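Local coordinates for RabGDI protein (Plasmodium falciparum 3D7, PDB 3P1W) that probably acts as a Rab GDP-dissociation inhibitor, binding GDP-loaded Rab GTPases and slowing the release of their nucleotide, at residues 66-69 with 70-74; 165-168 with 169-173; 203-206 with 207-211; 349-352 with 353-356; 355-358 with 359-363. All coordinates share one frame; numbering follows the deposited sequence. Where two conformers were deposited one is given.

Contact 1. Residues 66-69 with 70-74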
# COMPACT_ATOMS: atom_id res chain seq x y z
N ASN A 66 13.42 18.09 6.04
CA ASN A 66 13.87 16.73 6.18
C ASN A 66 13.94 16.02 4.83
O ASN A 66 14.83 15.23 4.64
CB ASN A 66 13.06 16.00 7.25
CG ASN A 66 13.42 16.49 8.65
OD1 ASN A 66 14.60 16.60 9.01
ND2 ASN A 66 12.41 16.81 9.43
N LEU A 67 13.07 16.39 3.89
CA LEU A 67 13.12 15.82 2.54
C LEU A 67 14.47 16.19 1.93
O LEU A 67 15.19 15.33 1.40
CB LEU A 67 11.96 16.36 1.71
CG LEU A 67 11.73 15.82 0.32
CD1 LEU A 67 11.34 14.33 0.39
CD2 LEU A 67 10.67 16.66 -0.40
N TYR A 68 14.82 17.47 2.05
CA TYR A 68 16.06 17.97 1.47
C TYR A 68 17.28 17.44 2.21
O TYR A 68 18.27 17.07 1.58
CB TYR A 68 16.05 19.52 1.37
CG TYR A 68 15.52 20.01 0.04
CD1 TYR A 68 14.14 20.00 -0.24
CD2 TYR A 68 16.38 20.44 -0.96
CE1 TYR A 68 13.65 20.39 -1.48
CE2 TYR A 68 15.89 20.84 -2.20
CZ TYR A 68 14.53 20.81 -2.45
OH TYR A 68 14.05 21.21 -3.67
N ASN A 69 17.23 17.37 3.54
CA ASN A 69 18.36 16.84 4.30
C ASN A 69 18.63 15.40 3.93
O ASN A 69 19.80 14.96 3.90
CB ASN A 69 18.12 16.94 5.83
CG ASN A 69 18.37 18.35 6.37
OD1 ASN A 69 18.83 19.25 5.66
ND2 ASN A 69 18.05 18.55 7.65
N THR A 70 17.55 14.66 3.66
CA THR A 70 17.62 13.23 3.39
C THR A 70 18.12 12.92 1.99
O THR A 70 18.97 12.08 1.82
CB THR A 70 16.24 12.55 3.62
OG1 THR A 70 15.87 12.69 5.00
CG2 THR A 70 16.27 11.07 3.22
N PHE A 71 17.60 13.64 1.00
CA PHE A 71 17.88 13.35 -0.40
C PHE A 71 18.81 14.34 -1.09
O PHE A 71 19.46 13.98 -2.06
CB PHE A 71 16.57 13.39 -1.17
CG PHE A 71 15.63 12.23 -0.88
CD1 PHE A 71 15.74 11.04 -1.58
CD2 PHE A 71 14.64 12.35 0.07
CE1 PHE A 71 14.84 9.97 -1.33
CE2 PHE A 71 13.75 11.31 0.32
CZ PHE A 71 13.85 10.12 -0.37
N LYS A 72 18.81 15.60 -0.64
CA LYS A 72 19.58 16.67 -1.30
C LYS A 72 20.29 17.54 -0.25
O LYS A 72 20.08 18.74 -0.18
CB LYS A 72 18.68 17.53 -2.20
CG LYS A 72 17.96 16.82 -3.33
CD LYS A 72 17.05 17.75 -4.09
CE LYS A 72 16.25 17.07 -5.20
NZ LYS A 72 17.14 16.35 -6.17
N PRO A 73 21.12 16.92 0.59
CA PRO A 73 21.74 17.57 1.71
C PRO A 73 22.71 18.68 1.35
O PRO A 73 23.05 19.47 2.22
CB PRO A 73 22.48 16.43 2.42
CG PRO A 73 22.77 15.48 1.37
CD PRO A 73 21.48 15.49 0.55
N LYS A 74 23.16 18.76 0.10
CA LYS A 74 24.08 19.84 -0.30
C LYS A 74 23.36 21.09 -0.80
O LYS A 74 24.01 22.12 -1.02
CB LYS A 74 25.02 19.34 -1.39
CG LYS A 74 26.06 18.33 -0.90
CD LYS A 74 27.09 18.96 0.01
CE LYS A 74 28.17 19.70 -0.74
NZ LYS A 74 28.83 20.67 0.16
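Thr70 and Asn66 meet one turn apart near the C-terminal end of helix 64-71, and hydrogen bonds form one part of this local contact. Asn66 O accepts twice from the same residue: Thr70 N lies 2.9 Å from Asn66 O in the ordinary helical bond, and Thr70 OG1 lies 2.8 Å from Asn66 O. The two donors approach from opposite faces of the carbonyl plane. Thr70 can do this because its hydroxyl sits beside its own backbone N (chi1 -63°), folded back over the preceding turn; threonine thus meets its hydroxyl's need for a partner within the helix, although the residue is exposed. Phe71 N continues the pattern with a bond of 3.0 Å to Leu67 O.

Apolar contacts run down the more buried side. Leu67 CD1 touches the Phe71 ring at CE2, 3.9 Å away, while Leu67 O lies at the edge of that ring, in its plane. Next to this pair, the aliphatic part of Lys72 passes the Tyr68 ring obliquely, with Lys72 CD 3.8 Å from Tyr68 CE2. A lysine suits the place, as its methylenes pack on the tyrosine while its amino group travels on to Lys408 O and the Phe409 ring of strand 405-418. Tyr68 itself packs against Ile77, Pro78 and Tyr81.

Lys72 leaves helical angles and Pro73, which has no N-H to give, follows it, with Pro73 CB 3.4 Å from Asn69 O. This is a helix C-terminus with a proline two residues after the last helical residue, one side of the helix being laid on strand 405-418.

Contact 2. Residues 165-168 with 169-173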
# COMPACT_ATOMS: atom_id res chain seq x y z
N LYS A 165 -20.27 -3.97 -19.66
CA LYS A 165 -21.47 -3.54 -18.93
C LYS A 165 -22.19 -4.77 -18.37
O LYS A 165 -22.58 -4.78 -17.21
CB LYS A 165 -22.43 -2.71 -19.80
CG LYS A 165 -23.79 -2.37 -19.11
CD LYS A 165 -24.91 -1.87 -20.07
CE LYS A 165 -25.28 -2.87 -21.19
NZ LYS A 165 -26.68 -3.45 -21.15
N ASN A 166 -22.34 -5.79 -19.20
CA ASN A 166 -23.02 -7.03 -18.81
C ASN A 166 -22.25 -7.72 -17.68
O ASN A 166 -22.85 -8.23 -16.72
CB ASN A 166 -23.18 -7.98 -20.00
CG ASN A 166 -24.17 -7.47 -21.05
OD1 ASN A 166 -25.17 -6.81 -20.73
ND2 ASN A 166 -23.90 -7.78 -22.32
N PHE A 167 -20.93 -7.70 -17.77
CA PHE A 167 -20.09 -8.28 -16.73
C PHE A 167 -20.29 -7.56 -15.40
O PHE A 167 -20.51 -8.18 -14.38
CB PHE A 167 -18.63 -8.26 -17.15
CG PHE A 167 -17.70 -8.80 -16.12
CD1 PHE A 167 -17.75 -10.13 -15.76
CD2 PHE A 167 -16.77 -7.98 -15.50
CE1 PHE A 167 -16.89 -10.65 -14.80
CE2 PHE A 167 -15.91 -8.49 -14.53
CZ PHE A 167 -15.99 -9.84 -14.19
N TYR A 168 -20.21 -6.23 -15.42
CA TYR A 168 -20.42 -5.47 -14.19
C TYR A 168 -21.82 -5.65 -13.61
O TYR A 168 -21.99 -5.73 -12.40
CB TYR A 168 -20.12 -3.99 -14.41
CG TYR A 168 -18.64 -3.62 -14.32
CD1 TYR A 168 -17.66 -4.54 -13.91
CD2 TYR A 168 -18.23 -2.33 -14.57
CE1 TYR A 168 -16.31 -4.17 -13.81
CE2 TYR A 168 -16.90 -1.96 -14.48
CZ TYR A 168 -15.95 -2.86 -14.10
OH TYR A 168 -14.62 -2.44 -14.01
N GLN A 169 -22.83 -5.71 -14.47
CA GLN A 169 -24.19 -6.01 -14.00
C GLN A 169 -24.24 -7.35 -13.28
O GLN A 169 -24.75 -7.44 -12.16
CB GLN A 169 -25.19 -5.96 -15.16
CG GLN A 169 -25.49 -4.55 -15.62
CD GLN A 169 -26.45 -4.51 -16.80
OE1 GLN A 169 -27.01 -5.54 -17.19
NE2 GLN A 169 -26.65 -3.33 -17.37
N TYR A 170 -23.66 -8.38 -13.90
CA TYR A 170 -23.56 -9.71 -13.28
C TYR A 170 -22.89 -9.67 -11.91
O TYR A 170 -23.44 -10.19 -10.93
CB TYR A 170 -22.80 -10.67 -14.19
CG TYR A 170 -22.61 -12.08 -13.64
CD1 TYR A 170 -23.69 -12.97 -13.57
CD2 TYR A 170 -21.36 -12.53 -13.25
CE1 TYR A 170 -23.51 -14.27 -13.08
CE2 TYR A 170 -21.18 -13.82 -12.76
CZ TYR A 170 -22.26 -14.69 -12.69
OH TYR A 170 -22.05 -15.97 -12.20
N VAL A 171 -21.71 -9.06 -11.83
CA VAL A 171 -20.96 -9.02 -10.56
C VAL A 171 -21.73 -8.24 -9.50
O VAL A 171 -21.75 -8.61 -8.33
CB VAL A 171 -19.55 -8.37 -10.75
CG1 VAL A 171 -18.82 -8.31 -9.41
CG2 VAL A 171 -18.74 -9.15 -11.76
N SER A 172 -22.37 -7.16 -9.92
CA SER A 172 -23.14 -6.31 -9.02
C SER A 172 -24.25 -7.09 -8.28
O SER A 172 -24.57 -6.78 -7.13
CB SER A 172 -23.74 -5.15 -9.80
OG SER A 172 -24.31 -4.19 -8.93
N GLU A 173 -24.80 -8.12 -8.93
CA GLU A 173 -25.86 -8.95 -8.32
C GLU A 173 -25.39 -10.32 -7.84
O GLU A 173 -26.16 -11.07 -7.25
CB GLU A 173 -26.98 -9.12 -9.32
CG GLU A 173 -27.70 -7.83 -9.60
CD GLU A 173 -28.98 -8.05 -10.35
OE1 GLU A 173 -29.88 -8.74 -9.80
OE2 GLU A 173 -29.09 -7.54 -11.48
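Phe167 and Val171 form an i to i+4 CH-pi contact on the inner side of helix 158-173, an amphipathic alpha-helix in the helical part of this Rab GDI-family protein. Val171 CG2 stands over one face of the Phe167 ring, 3.9 Å from its centroid and 17° off the ring normal, shifted toward the rim. With CG anti to the backbone N (chi1 178°), the Phe167 ring is carried along the helix to the next turn, where the methyl group meets it. A branched aliphatic side chain suits this site, since CG2 can reach the ring while the residue also packs on Leu230 and Lys234 of helix 226-243. Phe167 in turn meets Phe199 edge-to-face.

The main chain is regular. Val171 N bonds to Phe167 O at 3.0 Å, and Tyr170 N to Asn166 O at 2.9 Å with an almost straight N-H (168°). Tyr168 and Tyr170 send their hydroxyls out of the helix, to Pro144 O and Trp182 O respectively, so each aromatic combines packing with a polar tether.

On the more exposed side, the long, flexible side chains of Lys165 and Gln169 cross at a slant, the lysine methylenes lying against the glutamine amide, and both touch Asp147 of helix 147-151. Here the contact is van der Waals: the amide nitrogen Gln169 NE2 rests 3.5 Å from the methylene carbon Lys165 CG.

Contact 3. Residues 203-206 with 207-211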
# COMPACT_ATOMS: atom_id res chain seq x y z
N GLN A 203 -8.52 -9.44 -24.09
CA GLN A 203 -7.34 -9.48 -23.25
C GLN A 203 -7.10 -8.15 -22.52
O GLN A 203 -6.84 -8.16 -21.32
CB GLN A 203 -6.10 -9.90 -24.05
CG GLN A 203 -4.81 -10.04 -23.22
CD GLN A 203 -5.02 -10.82 -21.92
OE1 GLN A 203 -5.71 -11.85 -21.91
NE2 GLN A 203 -4.44 -10.33 -20.82
N LEU A 204 -7.18 -7.04 -23.24
CA LEU A 204 -7.01 -5.72 -22.64
C LEU A 204 -8.04 -5.46 -21.55
O LEU A 204 -7.73 -4.85 -20.52
CB LEU A 204 -7.04 -4.63 -23.72
CG LEU A 204 -5.79 -4.57 -24.61
CD1 LEU A 204 -6.04 -3.70 -25.87
CD2 LEU A 204 -4.57 -4.10 -23.82
N THR A 205 -9.26 -5.96 -21.73
CA THR A 205 -10.29 -5.84 -20.69
C THR A 205 -9.90 -6.62 -19.44
O THR A 205 -9.99 -6.10 -18.33
CB THR A 205 -11.66 -6.33 -21.17
OG1 THR A 205 -11.95 -5.67 -22.40
CG2 THR A 205 -12.76 -6.01 -20.14
N ILE A 206 -9.48 -7.87 -19.66
CA ILE A 206 -8.98 -8.75 -18.61
C ILE A 206 -7.81 -8.08 -17.87
O ILE A 206 -7.73 -8.13 -16.64
CB ILE A 206 -8.55 -10.13 -19.20
CG1 ILE A 206 -9.80 -10.91 -19.64
CG2 ILE A 206 -7.76 -10.94 -18.18
CD1 ILE A 206 -9.55 -12.07 -20.61
N ASP A 207 -6.93 -7.44 -18.63
CA ASP A 207 -5.80 -6.72 -18.06
C ASP A 207 -6.20 -5.69 -17.02
O ASP A 207 -5.66 -5.72 -15.90
CB ASP A 207 -5.01 -6.01 -19.15
CG ASP A 207 -4.28 -6.96 -20.06
OD1 ASP A 207 -4.18 -8.15 -19.70
OD2 ASP A 207 -3.83 -6.49 -21.14
N PHE A 208 -7.10 -4.77 -17.36
CA PHE A 208 -7.44 -3.72 -16.37
C PHE A 208 -8.36 -4.26 -15.29
O PHE A 208 -8.29 -3.81 -14.14
CB PHE A 208 -7.98 -2.42 -17.00
CG PHE A 208 -9.44 -2.45 -17.38
CD1 PHE A 208 -10.43 -2.33 -16.42
CD2 PHE A 208 -9.82 -2.54 -18.71
CE1 PHE A 208 -11.78 -2.34 -16.77
CE2 PHE A 208 -11.16 -2.55 -19.07
CZ PHE A 208 -12.14 -2.45 -18.10
N LEU A 209 -9.23 -5.22 -15.63
CA LEU A 209 -10.05 -5.83 -14.57
C LEU A 209 -9.19 -6.50 -13.49
O LEU A 209 -9.43 -6.32 -12.30
CB LEU A 209 -11.03 -6.85 -15.14
CG LEU A 209 -12.17 -6.17 -15.89
CD1 LEU A 209 -13.01 -7.19 -16.66
CD2 LEU A 209 -13.01 -5.38 -14.91
N GLY A 210 -8.22 -7.28 -13.91
CA GLY A 210 -7.39 -8.02 -12.98
C GLY A 210 -6.48 -7.13 -12.14
O GLY A 210 -6.36 -7.33 -10.92
N HIS A 211 -5.83 -6.18 -12.80
CA HIS A 211 -4.80 -5.38 -12.18
C HIS A 211 -5.33 -4.13 -11.51
O HIS A 211 -4.80 -3.73 -10.49
CB HIS A 211 -3.71 -5.04 -13.20
CG HIS A 211 -2.93 -6.23 -13.65
ND1 HIS A 211 -1.59 -6.41 -13.35
CD2 HIS A 211 -3.32 -7.36 -14.30
CE1 HIS A 211 -1.18 -7.56 -13.86
NE2 HIS A 211 -2.22 -8.17 -14.41
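Gln203 and Asp207 cross at about a right angle in the first turn of helix 203-213, a largely buried alpha-helix packed on helix 158-173. The planes of the amide and the carboxylate are turned 60° apart, and Gln203 NE2 donates to Asp207 OD1. At 2.5 Å this bond from Gln203 NE2 to Asp207 OD1 is modelled very short, and its angle of 119° is far from straight, so its exact length deserves caution. The glutamine reaches its partner by a bend at chi2 (46°), which folds the amide back toward the aspartate one turn on. The other carboxylate oxygen, Asp207 OD2, probably accepts from Asn353 ND2 in the modelled conformer of that asparagine. An acid suits this buried place because polar N-H groups lie close to its carboxylate.

On another flank Thr205 lies side by side with both Phe208 and Leu209, all pointing the same way. Its methyl, Thr205 CG2, touches Leu209 CD1 at 3.7 Å, while its hydroxyl bonds to Glu160; threonine serves here by offering an apolar and a polar branch at once. Phe208 and Leu209 pack on Tyr168 of helix 158-173. The Phe208 ring turns one face to the backbone of the previous turn, placing Thr205 O 3.6 Å above its plane, toward the rim.

Contact 4. Residues 349-352 with 353-356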
# COMPACT_ATOMS: atom_id res chain seq x y z
N ILE A 349 -2.34 2.82 -12.17
CA ILE A 349 -1.84 1.47 -12.19
C ILE A 349 -1.36 1.17 -13.60
O ILE A 349 -2.13 1.28 -14.57
CB ILE A 349 -2.92 0.48 -11.72
CG1 ILE A 349 -3.25 0.76 -10.24
CG2 ILE A 349 -2.46 -1.00 -11.93
CD1 ILE A 349 -4.46 0.02 -9.67
N ILE A 350 -0.10 0.75 -13.71
CA ILE A 350 0.47 0.39 -15.02
C ILE A 350 0.70 -1.13 -15.11
O ILE A 350 1.67 -1.66 -14.52
CB ILE A 350 1.77 1.13 -15.31
CG1 ILE A 350 1.61 2.64 -15.10
CG2 ILE A 350 2.26 0.76 -16.78
CD1 ILE A 350 2.92 3.45 -15.25
N PRO A 351 -0.19 -1.84 -15.82
CA PRO A 351 -0.04 -3.29 -15.91
C PRO A 351 1.26 -3.65 -16.60
O PRO A 351 1.66 -3.02 -17.57
CB PRO A 351 -1.27 -3.73 -16.71
CG PRO A 351 -2.26 -2.64 -16.49
CD PRO A 351 -1.50 -1.38 -16.34
N GLN A 352 1.94 -4.66 -16.06
CA GLN A 352 3.28 -5.02 -16.49
C GLN A 352 3.43 -5.27 -18.01
O GLN A 352 4.45 -4.90 -18.60
CB GLN A 352 3.76 -6.22 -15.66
CG GLN A 352 2.92 -7.51 -15.88
CD GLN A 352 3.15 -8.53 -14.82
OE1 GLN A 352 3.70 -9.58 -15.10
NE2 GLN A 352 2.77 -8.22 -13.58
N ASN A 353 2.40 -5.86 -18.64
CA ASN A 353 2.47 -6.17 -20.08
C ASN A 353 2.51 -4.92 -20.96
O ASN A 353 2.94 -4.97 -22.12
CB ASN A 353 1.36 -7.16 -20.52
CG ASN A 353 -0.06 -6.60 -20.37
OD1 ASN A 353 -0.29 -5.55 -19.77
ND2 ASN A 353 -1.03 -7.32 -20.93
N GLN A 354 2.05 -3.80 -20.39
CA GLN A 354 2.13 -2.49 -21.06
C GLN A 354 3.54 -1.91 -21.20
O GLN A 354 3.83 -1.15 -22.15
CB GLN A 354 1.20 -1.49 -20.36
CG GLN A 354 -0.26 -1.73 -20.63
CD GLN A 354 -0.67 -1.37 -22.05
OE1 GLN A 354 -0.28 -0.31 -22.61
NE2 GLN A 354 -1.50 -2.21 -22.64
N LEU A 355 4.43 -2.29 -20.31
CA LEU A 355 5.80 -1.81 -20.38
C LEU A 355 6.78 -2.96 -20.57
O LEU A 355 7.95 -2.84 -20.25
CB LEU A 355 6.13 -0.99 -19.14
CG LEU A 355 5.41 0.36 -19.03
CD1 LEU A 355 5.78 1.00 -17.69
CD2 LEU A 355 5.69 1.32 -20.20
N ASN A 356 6.28 -4.09 -21.06
CA ASN A 356 7.14 -5.24 -21.43
C ASN A 356 8.02 -5.72 -20.33
O ASN A 356 9.21 -6.01 -20.53
CB ASN A 356 8.01 -4.90 -22.64
CG ASN A 356 7.28 -4.12 -23.64
OD1 ASN A 356 6.38 -4.63 -24.28
ND2 ASN A 356 7.65 -2.87 -23.79
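Ile350 meets Leu355 where the chain leaves strand 346-350 and curls through a short 3-10 turn. Beyond CB the side chain of Ile350 divides, and CG2, anti to the backbone N, is the branch that touches the turn. That methyl, Ile350 CG2, is 3.6 Å from Leu355 CD1 and 3.9 Å from Leu355 CG, and it lies more loosely, 4.4 Å, from Gln354 CB. The residue as a whole also packs on Tyr126, Ile361 and Pro398. Isoleucine suits this spot, a beta-branched residue being well fitted to the extended backbone of a strand. Leu355 crosses it at a slant and shares Tyr126, Ile361 and Pro398 with it, so the turn folds back onto the apolar side of its own strand.

The turn is drawn by two i to i+3 hydrogen bonds. Gln354 N is 3.0 Å from Pro351 O, and Leu355 N is 3.1 Å from Gln352 O. Both donors stand above the carbonyl plane and not on a lone pair, the second 58° out of it, in keeping with the tight winding. Pro351 is apt at the start, since its ring fixes phi and it needs no N-H partner as the strand ends.

Polar groups tie the turn to other elements. Gln354 bends at chi2 (-72°) and gives OE1 to His128 N of strand 117-129. The main-chain N-H of Gln352 bonds to Asp360 OD1 across the loop. Here, then, a 3-10 turn begins the loop of a beta hairpin joining antiparallel strands 346-350 and 361-367.

Contact 5. Residues 355-358 with 359-363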
# COMPACT_ATOMS: atom_id res chain seq x y z
N LEU A 355 4.43 -2.29 -20.31
CA LEU A 355 5.80 -1.81 -20.38
C LEU A 355 6.78 -2.96 -20.57
O LEU A 355 7.95 -2.84 -20.25
CB LEU A 355 6.13 -0.99 -19.14
CG LEU A 355 5.41 0.36 -19.03
CD1 LEU A 355 5.78 1.00 -17.69
CD2 LEU A 355 5.69 1.32 -20.20
N ASN A 356 6.28 -4.09 -21.06
CA ASN A 356 7.14 -5.24 -21.43
C ASN A 356 8.02 -5.72 -20.33
O ASN A 356 9.21 -6.01 -20.53
CB ASN A 356 8.01 -4.90 -22.64
CG ASN A 356 7.28 -4.12 -23.64
OD1 ASN A 356 6.38 -4.63 -24.28
ND2 ASN A 356 7.65 -2.87 -23.79
N ARG A 357 7.43 -5.86 -19.13
CA ARG A 357 8.16 -6.19 -17.93
C ARG A 357 7.35 -7.18 -17.12
O ARG A 357 6.28 -7.59 -17.52
CB ARG A 357 8.47 -4.92 -17.12
CG ARG A 357 7.24 -4.17 -16.66
CD ARG A 357 7.64 -2.86 -16.01
NE ARG A 357 8.28 -3.05 -14.70
CZ ARG A 357 9.58 -2.86 -14.46
NH1 ARG A 357 10.43 -2.52 -15.43
NH2 ARG A 357 10.05 -3.00 -13.23
N LYS A 358 7.92 -7.62 -16.01
CA LYS A 358 7.36 -8.75 -15.27
C LYS A 358 6.73 -8.33 -13.95
O LYS A 358 6.37 -9.17 -13.12
CB LYS A 358 8.47 -9.76 -15.01
CG LYS A 358 9.11 -10.37 -16.26
CD LYS A 358 8.17 -11.27 -17.01
CE LYS A 358 8.89 -12.08 -18.11
NZ LYS A 358 8.09 -12.11 -19.38
N SER A 359 6.57 -7.02 -13.74
CA SER A 359 5.88 -6.55 -12.53
C SER A 359 5.30 -5.16 -12.78
O SER A 359 5.87 -4.37 -13.58
CB SER A 359 6.83 -6.57 -11.34
OG SER A 359 7.94 -5.68 -11.53
N ASP A 360 4.17 -4.86 -12.15
CA ASP A 360 3.46 -3.62 -12.45
C ASP A 360 4.25 -2.39 -11.93
O ASP A 360 5.10 -2.50 -11.03
CB ASP A 360 2.07 -3.62 -11.83
CG ASP A 360 1.10 -4.62 -12.48
OD1 ASP A 360 1.48 -5.45 -13.35
OD2 ASP A 360 -0.08 -4.57 -12.07
N ILE A 361 3.93 -1.23 -12.48
CA ILE A 361 4.44 0.05 -11.97
C ILE A 361 3.24 0.88 -11.54
O ILE A 361 2.14 0.76 -12.11
CB ILE A 361 5.34 0.74 -13.00
CG1 ILE A 361 6.59 -0.14 -13.24
CG2 ILE A 361 5.72 2.15 -12.57
CD1 ILE A 361 7.62 0.43 -14.25
N TYR A 362 3.45 1.70 -10.51
CA TYR A 362 2.38 2.46 -9.88
C TYR A 362 2.76 3.92 -9.72
O TYR A 362 3.92 4.24 -9.51
CB TYR A 362 2.05 1.86 -8.52
CG TYR A 362 1.86 0.35 -8.51
CD1 TYR A 362 0.58 -0.21 -8.59
CD2 TYR A 362 2.95 -0.53 -8.44
CE1 TYR A 362 0.39 -1.58 -8.58
CE2 TYR A 362 2.77 -1.91 -8.44
CZ TYR A 362 1.50 -2.43 -8.51
OH TYR A 362 1.30 -3.78 -8.52
N ILE A 363 1.78 4.82 -9.80
CA ILE A 363 2.00 6.24 -9.56
C ILE A 363 0.87 6.76 -8.67
O ILE A 363 -0.31 6.62 -9.02
CB ILE A 363 2.04 7.08 -10.83
CG1 ILE A 363 2.95 6.46 -11.88
CG2 ILE A 363 2.37 8.53 -10.50
CD1 ILE A 363 3.03 7.21 -13.25
O HOH W 1 7.77 -3.07 -11.38
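Arg357 and Ser359 meet where an irregular loop, residues 355-360, swings back into strand 361-367. Neither Arg357 nor Ser359 is helical: both have extended backbones, and Lys358 between them (phi/psi -110/11°) turns the chain so that Ser359 O faces the arginine side chain. Arg357 NE donates to Ser359 O at 3.0 Å, with the oxygen at the edge of the guanidinium and in its plane.

The arginine folds back on its own loop because CG lies between the backbone N and the carbonyl carbon (chi1 61°) and the chain bends again at chi3. Over one face of the guanidinium, Ile361 CD1 sits 3.6 Å from the plane, offset toward the rim, and the two side chains cross at about a right angle. That methyl, Ile361 CD1, also reaches Leu355 CD1, 3.9 Å away, bridging apolar and charged groups. Arginine suits the site, combining a flat face for packing with N-H groups at its rim.

A water completes the junction: it accepts from Arg357 NH2 at 2.9 Å and lies 2.6 Å from Ser359 OG and 2.8 Å from Asp360 O.

Beyond the loop, Arg357 forms a salt bridge with Glu394 of helix 391-394, and Ser359 OG bonds to Glu387. Ile361 lies between strands 346-350 and 378-385, packing on Ile350, Val382 and Ala384 and on Pro398 of helix 396-400.

Contacts 4 and 5 are consecutive parts of one strand-to-strand connection: they share Leu355 and Asn356, and Ile350 pairs with Ile361 in the same sheet. Contact 3 is the buried one, and it joins this hairpin to the helices: His211 probably bonds to Asp360 of contact 5, and Leu209 packs on Phe167 and Tyr168 of contact 2. Contacts 1, 2 and 4 are partly buried; contact 1 stands apart, its centre about 49 Å from that of contact 2. Helical contacts 1 to 3 combine backbone bonds one turn apart with apolar packing, adding a threonine hydroxyl in contact 1 and a glutamine-aspartate pair in contact 3, whereas surface contact 5 relies on arginine and water.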